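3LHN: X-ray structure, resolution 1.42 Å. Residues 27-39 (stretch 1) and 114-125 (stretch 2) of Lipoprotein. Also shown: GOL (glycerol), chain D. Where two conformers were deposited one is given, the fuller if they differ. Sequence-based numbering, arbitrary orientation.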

ATOM      1  N   LEU A  27       6.092   8.194 -29.842  1.00  6.39           N
ATOM      2  CA  LEU A  27       5.718   9.368 -29.068  1.00  6.73           C
ATOM      3  C   LEU A  27       6.923  10.127 -28.531  1.00  7.74           C
ATOM      4  O   LEU A  27       7.944   9.531 -28.201  1.00  7.57           O
ATOM      5  CB  LEU A  27       4.878   8.967 -27.853  1.00  8.15           C
ATOM      6  CG  LEU A  27       3.530   8.288 -28.114  1.00  9.64           C
ATOM      7  CD1 LEU A  27       2.793   7.858 -26.853  1.00 11.99           C
ATOM      8  CD2 LEU A  27       2.646   9.226 -28.928  1.00 12.77           C
ATOM      9  N   ASP A  28       6.771  11.438 -28.405  1.00  7.11           N
ATOM     10  CA  ASP A  28       7.747  12.285 -27.725  1.00  8.18           C
ATOM     11  C   ASP A  28       7.299  12.208 -26.248  1.00  8.69           C
ATOM     12  O   ASP A  28       6.690  13.132 -25.682  1.00  9.78           O
ATOM     13  CB  ASP A  28       7.781  13.725 -28.225  1.00 11.11           C
ATOM     14  CG  ASP A  28       8.794  14.570 -27.449  1.00 17.13           C
ATOM     15  OD1 ASP A  28       9.687  13.971 -26.844  1.00 19.83           O
ATOM     16  OD2 ASP A  28       8.659  15.807 -27.486  1.00 22.43           O
ATOM     17  N   TRP A  29       7.568  11.076 -25.631  1.00  7.05           N
ATOM     18  CA  TRP A  29       7.105  10.795 -24.255  1.00  7.08           C
ATOM     19  C   TRP A  29       8.003  11.334 -23.129  1.00  7.78           C
ATOM     20  O   TRP A  29       7.505  11.563 -22.070  1.00  7.88           O
ATOM     21  CB  TRP A  29       6.753   9.309 -24.029  1.00  7.13           C
ATOM     22  CG  TRP A  29       7.890   8.359 -24.373  1.00  7.94           C
ATOM     23  CD1 TRP A  29       8.076   7.683 -25.543  1.00  7.14           C
ATOM     24  CD2 TRP A  29       9.020   8.054 -23.551  1.00  7.27           C
ATOM     25  NE1 TRP A  29       9.262   7.001 -25.513  1.00  8.01           N
ATOM     26  CE2 TRP A  29       9.848   7.186 -24.297  1.00  8.07           C
ATOM     27  CE3 TRP A  29       9.427   8.443 -22.259  1.00  7.43           C
ATOM     28  CZ2 TRP A  29      11.038   6.678 -23.794  1.00  8.71           C
ATOM     29  CZ3 TRP A  29      10.601   7.945 -21.769  1.00  8.59           C
ATOM     30  CH2 TRP A  29      11.408   7.080 -22.547  1.00  8.21           C
ATOM     31  N   PRO A  30       9.320  11.490 -23.324  1.00  6.54           N
ATOM     32  CA  PRO A  30      10.119  12.124 -22.229  1.00  7.74           C
ATOM     33  C   PRO A  30       9.514  13.506 -21.931  1.00  8.41           C
ATOM     34  O   PRO A  30       9.226  14.264 -22.829  1.00  9.16           O
ATOM     35  CB  PRO A  30      11.538  12.188 -22.814  1.00  7.77           C
ATOM     36  CG  PRO A  30      11.577  11.099 -23.802  1.00  7.76           C
ATOM     37  CD  PRO A  30      10.201  11.122 -24.464  1.00  6.96           C
ATOM     38  N   GLY A  31       9.312  13.786 -20.667  1.00  7.33           N
ATOM     39  CA  GLY A  31       8.706  15.029 -20.274  1.00  8.01           C
ATOM     40  C   GLY A  31       8.010  14.939 -18.942  1.00  6.95           C
ATOM     41  O   GLY A  31       8.188  13.973 -18.188  1.00  7.89           O
ATOM     42  N   VAL A  32       7.255  15.987 -18.645  1.00  6.75           N
ATOM     43  CA  VAL A  32       6.625  16.199 -17.376  1.00  6.10           C
ATOM     44  C   VAL A  32       5.126  16.143 -17.510  1.00  6.21           C
ATOM     45  O   VAL A  32       4.545  16.804 -18.368  1.00  7.77           O
ATOM     46  CB  VAL A  32       7.020  17.582 -16.822  1.00  6.55           C
ATOM     47  CG1 VAL A  32       6.384  17.873 -15.444  1.00  9.00           C
ATOM     48  CG2 VAL A  32       8.559  17.711 -16.745  1.00  8.15           C
ATOM     49  N   TYR A  33       4.476  15.362 -16.682  1.00  6.45           N
ATOM     50  CA  TYR A  33       3.030  15.133 -16.717  1.00  6.42           C
ATOM     51  C   TYR A  33       2.426  15.437 -15.384  1.00  8.38           C
ATOM     52  O   TYR A  33       3.035  15.097 -14.325  1.00  8.76           O
ATOM     53  CB  TYR A  33       2.782  13.665 -17.081  1.00  6.73           C
ATOM     54  CG  TYR A  33       3.375  13.229 -18.412  1.00  6.59           C
ATOM     55  CD1 TYR A  33       4.715  12.812 -18.495  1.00  6.68           C
ATOM     56  CD2 TYR A  33       2.583  13.180 -19.555  1.00  7.39           C
ATOM     57  CE1 TYR A  33       5.261  12.450 -19.688  1.00  8.20           C
ATOM     58  CE2 TYR A  33       3.100  12.783 -20.760  1.00  7.14           C
ATOM     59  CZ  TYR A  33       4.452  12.413 -20.812  1.00  8.29           C
ATOM     60  OH  TYR A  33       4.971  11.965 -22.030  1.00  8.82           O
ATOM     61  N   GLU A  34       1.265  16.084 -15.384  1.00  7.65           N
ATOM     62  CA  GLU A  34       0.661  16.544 -14.149  1.00  8.84           C
ATOM     63  C   GLU A  34      -0.816  16.228 -14.079  1.00  7.58           C
ATOM     64  O   GLU A  34      -1.529  16.215 -15.119  1.00  8.82           O
ATOM     65  CB  GLU A  34       0.814  18.072 -14.074  1.00 11.38           C
ATOM     66  CG  GLU A  34       2.250  18.545 -13.985  1.00 16.35           C
ATOM     67  CD  GLU A  34       2.415  20.060 -13.958  1.00 20.06           C
ATOM     68  OE1 GLU A  34       1.501  20.794 -14.342  1.00 25.21           O
ATOM     69  OE2 GLU A  34       3.508  20.515 -13.610  1.00 25.12           O
ATOM     70  N   GLY A  35      -1.302  15.974 -12.877  1.00  7.80           N
ATOM     71  CA  GLY A  35      -2.713  15.815 -12.652  1.00  7.64           C
ATOM     72  C   GLY A  35      -2.994  15.725 -11.175  1.00  8.55           C
ATOM     73  O   GLY A  35      -2.083  15.849 -10.381  1.00 10.29           O
ATOM     74  N   VAL A  36      -4.264  15.582 -10.813  1.00  8.47           N
ATOM     75  CA  VAL A  36      -4.669  15.416  -9.428  1.00  9.55           C
ATOM     76  C   VAL A  36      -5.425  14.078  -9.345  1.00  8.55           C
ATOM     77  O   VAL A  36      -6.537  13.949  -9.836  1.00 10.07           O
ATOM     78  CB  VAL A  36      -5.517  16.545  -8.881  1.00 10.08           C
ATOM     79  CG1 VAL A  36      -5.819  16.239  -7.360  1.00 11.66           C
ATOM     80  CG2 VAL A  36      -4.820  17.928  -9.030  1.00 12.81           C
ATOM     81  N   LEU A  37      -4.770  13.069  -8.794  1.00  8.63           N
ATOM     82  CA  LEU A  37      -5.271  11.711  -8.772  1.00  9.28           C
ATOM     83  C   LEU A  37      -6.141  11.507  -7.546  1.00  8.44           C
ATOM     84  O   LEU A  37      -5.968  12.183  -6.514  1.00  9.17           O
ATOM     85  CB  LEU A  37      -4.099  10.732  -8.693  1.00  9.76           C
ATOM     86  CG  LEU A  37      -3.108  10.625  -9.863  1.00 10.98           C
ATOM     87  CD1 LEU A  37      -1.899   9.785  -9.519  1.00 12.06           C
ATOM     88  CD2 LEU A  37      -3.784  10.097 -11.110  1.00 11.94           C
ATOM     89  N   PRO A  38      -7.062  10.536  -7.600  1.00  7.80           N
ATOM     90  CA  PRO A  38      -7.819  10.232  -6.404  1.00  7.97           C
ATOM     91  C   PRO A  38      -6.958   9.678  -5.306  1.00  8.95           C
ATOM     92  O   PRO A  38      -6.003   8.963  -5.570  1.00  9.57           O
ATOM     93  CB  PRO A  38      -8.828   9.155  -6.900  1.00  8.11           C
ATOM     94  CG  PRO A  38      -8.951   9.441  -8.358  1.00  8.18           C
ATOM     95  CD  PRO A  38      -7.553   9.774  -8.768  1.00  8.06           C
ATOM     96  N   CYS A  39      -7.340   9.978  -4.066  1.00  9.11           N
ATOM     97  CA  CYS A  39      -6.555   9.579  -2.894  1.00  9.31           C
ATOM     98  C   CYS A  39      -7.391   8.659  -2.031  1.00 10.06           C
ATOM     99  O   CYS A  39      -8.532   8.965  -1.773  1.00  9.05           O
ATOM    100  CB  CYS A  39      -6.191  10.829  -2.133  1.00  9.39           C
ATOM    101  SG  CYS A  39      -5.095  10.567  -0.717  1.00 11.22           S
TER
HETATM  102  C1  GOL D   2      -8.928  13.688  -7.351  0.50 18.26           C
HETATM  103  O1  GOL D   2      -8.847  13.020  -8.567  0.50 16.37           O
HETATM  104  C2  GOL D   2      -9.586  15.051  -7.513  0.50 19.76           C
HETATM  105  O2  GOL D   2     -10.754  14.932  -8.285  0.50 20.44           O
HETATM  106  C3  GOL D   2      -9.958  15.577  -6.134  0.50 20.95           C
HETATM  107  O3  GOL D   2      -8.799  16.000  -5.453  0.50 21.74           O
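Stretch 2 (114-125) GLAEHYILKKKG

Stretch 1 starts as loop or turn and becomes a strand from Gly 31 to about Leu 37. Stretch 2 enters through a short 3-10 segment that ends at Tyr 119, tightened by His 118 N donating to Leu 115 O at 2.9 Å, and then extends as a strand from Ile 120 to Lys 123. That strand runs antiparallel to the strand of stretch 1, with 139° between their directions and a closest axial approach of 4.1 Å. The register is set by Tyr 33 opposite Lys 123, a non-hydrogen-bonded pair with CA to CA 4.2 Å, and by Glu 34 opposite Lys 122, the hydrogen-bonded pair. There Glu 34 N reaches Lys 122 O at 2.8 Å and Lys 122 N returns to Glu 34 O at 2.9 Å; two residues further along each chain, Lys 124 N donates to Val 32 O at 2.8 Å. Past Glu 34 the ladder opens, and water 2 spans Glu 34 O (3.2 Å) and Ile 120 O (3.0 Å).

Gly 35 has no room for a side chain: a CB would fall 2.7 Å from Ile 120 O and 2.8 Å from Leu 121 CD2, and Leu 121 CD2 lies 3.4 Å from Gly 35 N. On the face shared by Tyr 33 and Lys 123, Tyr 33 CE2 meets Lys 123 CG at 3.6 Å, while Lys 123 NZ reaches back to Asp 28 O at 3.0 Å. On the Glu 34 side, a salt bridge joins Glu 34 OE2 to Lys 124 NZ at 2.9 Å.

Beyond the bridged pairs, side-chain packing takes over. Leu 37 CD2 lies 4.1 Å from Leu 121 CD2, and Pro 38 CD sits over the Tyr 119 ring, 4.0 Å from its centroid, a CH-pi contact. Glycerol, probably from the crystallisation liquor, bridges the same end: its O1 accepts from His 118 ND1 and donates to Val 36 O, both at 2.8 Å.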

ATOM      1  N   GLY A 114     -16.917   5.968 -12.377  1.00 16.41           N
ATOM      2  CA  GLY A 114     -17.161   7.387 -12.115  1.00 17.49           C
ATOM      3  C   GLY A 114     -15.957   8.302 -12.118  1.00 17.15           C
ATOM      4  O   GLY A 114     -16.062   9.451 -12.538  1.00 19.13           O
ATOM      5  N   LEU A 115     -14.798   7.794 -11.699  1.00 14.44           N
ATOM      6  CA  LEU A 115     -13.626   8.643 -11.597  1.00 12.21           C
ATOM      7  C   LEU A 115     -12.597   8.385 -12.687  1.00 11.82           C
ATOM      8  O   LEU A 115     -11.469   8.818 -12.547  1.00 11.62           O
ATOM      9  CB  LEU A 115     -12.990   8.440 -10.203  1.00 11.69           C
ATOM     10  CG  LEU A 115     -13.871   8.844  -9.016  1.00 12.88           C
ATOM     11  CD1 LEU A 115     -13.128   8.639  -7.718  1.00 11.59           C
ATOM     12  CD2 LEU A 115     -14.382  10.300  -9.082  1.00 14.23           C
ATOM     13  N   ALA A 116     -13.001   7.716 -13.778  1.00 11.23           N
ATOM     14  CA  ALA A 116     -12.068   7.300 -14.813  1.00 10.89           C
ATOM     15  C   ALA A 116     -11.138   8.400 -15.328  1.00 11.00           C
ATOM     16  O   ALA A 116      -9.945   8.200 -15.549  1.00 11.31           O
ATOM     17  CB  ALA A 116     -12.868   6.720 -16.012  1.00 11.74           C
ATOM     18  N   GLU A 117     -11.684   9.587 -15.554  1.00 11.58           N
ATOM     19  CA  GLU A 117     -10.877  10.643 -16.132  1.00 13.56           C
ATOM     20  C   GLU A 117      -9.893  11.274 -15.141  1.00 12.95           C
ATOM     21  O   GLU A 117      -8.938  11.960 -15.532  1.00 12.60           O
ATOM     22  CB  GLU A 117     -11.791  11.725 -16.698  1.00 15.66           C
ATOM     23  CG  GLU A 117     -12.788  11.245 -17.780  1.00 17.82           C
ATOM     24  N   HIS A 118     -10.095  10.999 -13.856  1.00 11.26           N
ATOM     25  CA  HIS A 118      -9.202  11.487 -12.839  1.00 11.33           C
ATOM     26  C   HIS A 118      -7.805  10.820 -12.806  1.00 10.99           C
ATOM     27  O   HIS A 118      -6.928  11.261 -12.059  1.00 10.23           O
ATOM     28  CB  HIS A 118      -9.861  11.309 -11.452  1.00 11.08           C
ATOM     29  CG  HIS A 118     -11.066  12.168 -11.222  1.00 11.98           C
ATOM     30  ND1 HIS A 118     -11.129  13.119 -10.223  1.00 13.02           N
ATOM     31  CD2 HIS A 118     -12.262  12.195 -11.846  1.00 14.21           C
ATOM     32  CE1 HIS A 118     -12.325  13.676 -10.237  1.00 13.66           C
ATOM     33  NE2 HIS A 118     -13.026  13.143 -11.216  1.00 13.68           N
ATOM     34  N   TYR A 119      -7.607   9.792 -13.631  1.00  9.57           N
ATOM     35  CA  TYR A 119      -6.361   9.036 -13.674  1.00  9.49           C
ATOM     36  C   TYR A 119      -5.424   9.517 -14.811  1.00  9.11           C
ATOM     37  O   TYR A 119      -4.355   8.969 -15.010  1.00 10.80           O
ATOM     38  CB  TYR A 119      -6.715   7.526 -13.750  1.00  9.59           C
ATOM     39  CG  TYR A 119      -7.366   7.082 -12.487  1.00 10.20           C
ATOM     40  CD1 TYR A 119      -6.635   6.757 -11.357  1.00 10.10           C
ATOM     41  CD2 TYR A 119      -8.743   7.044 -12.379  1.00 10.40           C
ATOM     42  CE1 TYR A 119      -7.239   6.388 -10.179  1.00  8.68           C
ATOM     43  CE2 TYR A 119      -9.357   6.709 -11.195  1.00  9.88           C
ATOM     44  CZ  TYR A 119      -8.603   6.378 -10.096  1.00  9.09           C
ATOM     45  OH  TYR A 119      -9.246   6.050  -8.910  1.00  9.25           O
ATOM     46  N   ILE A 120      -5.814  10.591 -15.473  1.00  9.08           N
ATOM     47  CA  ILE A 120      -5.022  11.177 -16.578  1.00  9.26           C
ATOM     48  C   ILE A 120      -4.027  12.189 -16.034  1.00  9.53           C
ATOM     49  O   ILE A 120      -4.395  13.114 -15.284  1.00 10.50           O
ATOM     50  CB  ILE A 120      -5.910  11.891 -17.577  1.00 10.03           C
ATOM     51  CG1 ILE A 120      -6.867  10.901 -18.228  1.00 12.28           C
ATOM     52  CG2 ILE A 120      -5.022  12.559 -18.667  1.00 11.95           C
ATOM     53  CD1 ILE A 120      -7.985  11.545 -19.004  1.00 14.95           C
ATOM     54  N   LEU A 121      -2.766  12.004 -16.413  1.00  9.65           N
ATOM     55  CA  LEU A 121      -1.732  13.037 -16.203  1.00  8.22           C
ATOM     56  C   LEU A 121      -1.391  13.657 -17.571  1.00  8.90           C
ATOM     57  O   LEU A 121      -0.921  12.974 -18.444  1.00 11.59           O
ATOM     58  CB  LEU A 121      -0.441  12.504 -15.588  1.00  8.79           C
ATOM     59  CG  LEU A 121      -0.627  11.708 -14.299  1.00  8.16           C
ATOM     60  CD1 LEU A 121       0.723  11.198 -13.808  1.00 10.06           C
ATOM     61  CD2 LEU A 121      -1.288  12.550 -13.185  1.00 10.08           C
ATOM     62  N   LYS A 122      -1.687  14.928 -17.760  0.50  8.36           N
ATOM     63  CA  LYS A 122      -1.407  15.585 -19.052  0.50  8.49           C
ATOM     64  C   LYS A 122      -0.040  16.196 -19.048  0.50  9.22           C
ATOM     65  O   LYS A 122       0.451  16.677 -18.018  0.50  8.38           O
ATOM     66  CB  LYS A 122      -2.402  16.683 -19.347  0.50  9.03           C
ATOM     67  CG  LYS A 122      -3.815  16.202 -19.393  0.50 10.00           C
ATOM     68  CD  LYS A 122      -4.725  17.403 -19.413  0.50 11.84           C
ATOM     69  N   LYS A 123       0.580  16.242 -20.220  1.00 10.13           N
ATOM     70  CA  LYS A 123       1.843  16.923 -20.355  1.00 11.22           C
ATOM     71  C   LYS A 123       1.734  18.337 -19.907  1.00 13.79           C
ATOM     72  O   LYS A 123       0.729  19.021 -20.170  1.00 14.76           O
ATOM     73  CB  LYS A 123       2.241  16.994 -21.816  1.00 14.06           C
ATOM     74  CG  LYS A 123       3.210  16.053 -22.179  1.00 15.56           C
ATOM     75  CD  LYS A 123       3.815  16.398 -23.561  1.00 16.27           C
ATOM     76  CE  LYS A 123       4.470  15.194 -24.114  1.00 15.53           C
ATOM     77  NZ  LYS A 123       4.733  15.391 -25.585  1.00 13.72           N
ATOM     78  N   LYS A 124       2.773  18.822 -19.254  1.00 13.84           N
ATOM     79  CA  LYS A 124       2.741  20.176 -18.707  1.00 17.69           C
ATOM     80  C   LYS A 124       2.587  21.246 -19.790  1.00 20.93           C
ATOM     81  O   LYS A 124       3.138  21.125 -20.867  1.00 22.14           O
ATOM     82  CB  LYS A 124       4.028  20.453 -17.930  1.00 18.65           C
ATOM     83  CG  LYS A 124       4.052  21.822 -17.273  1.00 21.23           C
ATOM     84  CD  LYS A 124       5.131  21.905 -16.230  1.00 22.49           C
ATOM     85  CE  LYS A 124       5.137  23.231 -15.465  1.00 24.05           C
ATOM     86  NZ  LYS A 124       4.138  23.230 -14.339  1.00 24.89           N
ATOM     87  N   GLY A 125       1.727  22.223 -19.519  0.50 23.82           N
ATOM     88  CA  GLY A 125       1.404  23.246 -20.518  0.50 24.46           C
ATOM     89  C   GLY A 125       0.256  22.804 -21.414  0.50 25.03           C
ATOM     90  O   GLY A 125       0.145  23.260 -22.559  0.50 25.64           O
TER
HETATM   91  O   HOH W   1       6.933  16.991 -25.786  1.00 19.03           O
HETATM   92  O   HOH W   2      -4.590  15.969 -16.047  1.00 27.44           O
HETATM   93  O   HOH W   3      -5.598  13.697 -12.885  1.00 14.91           O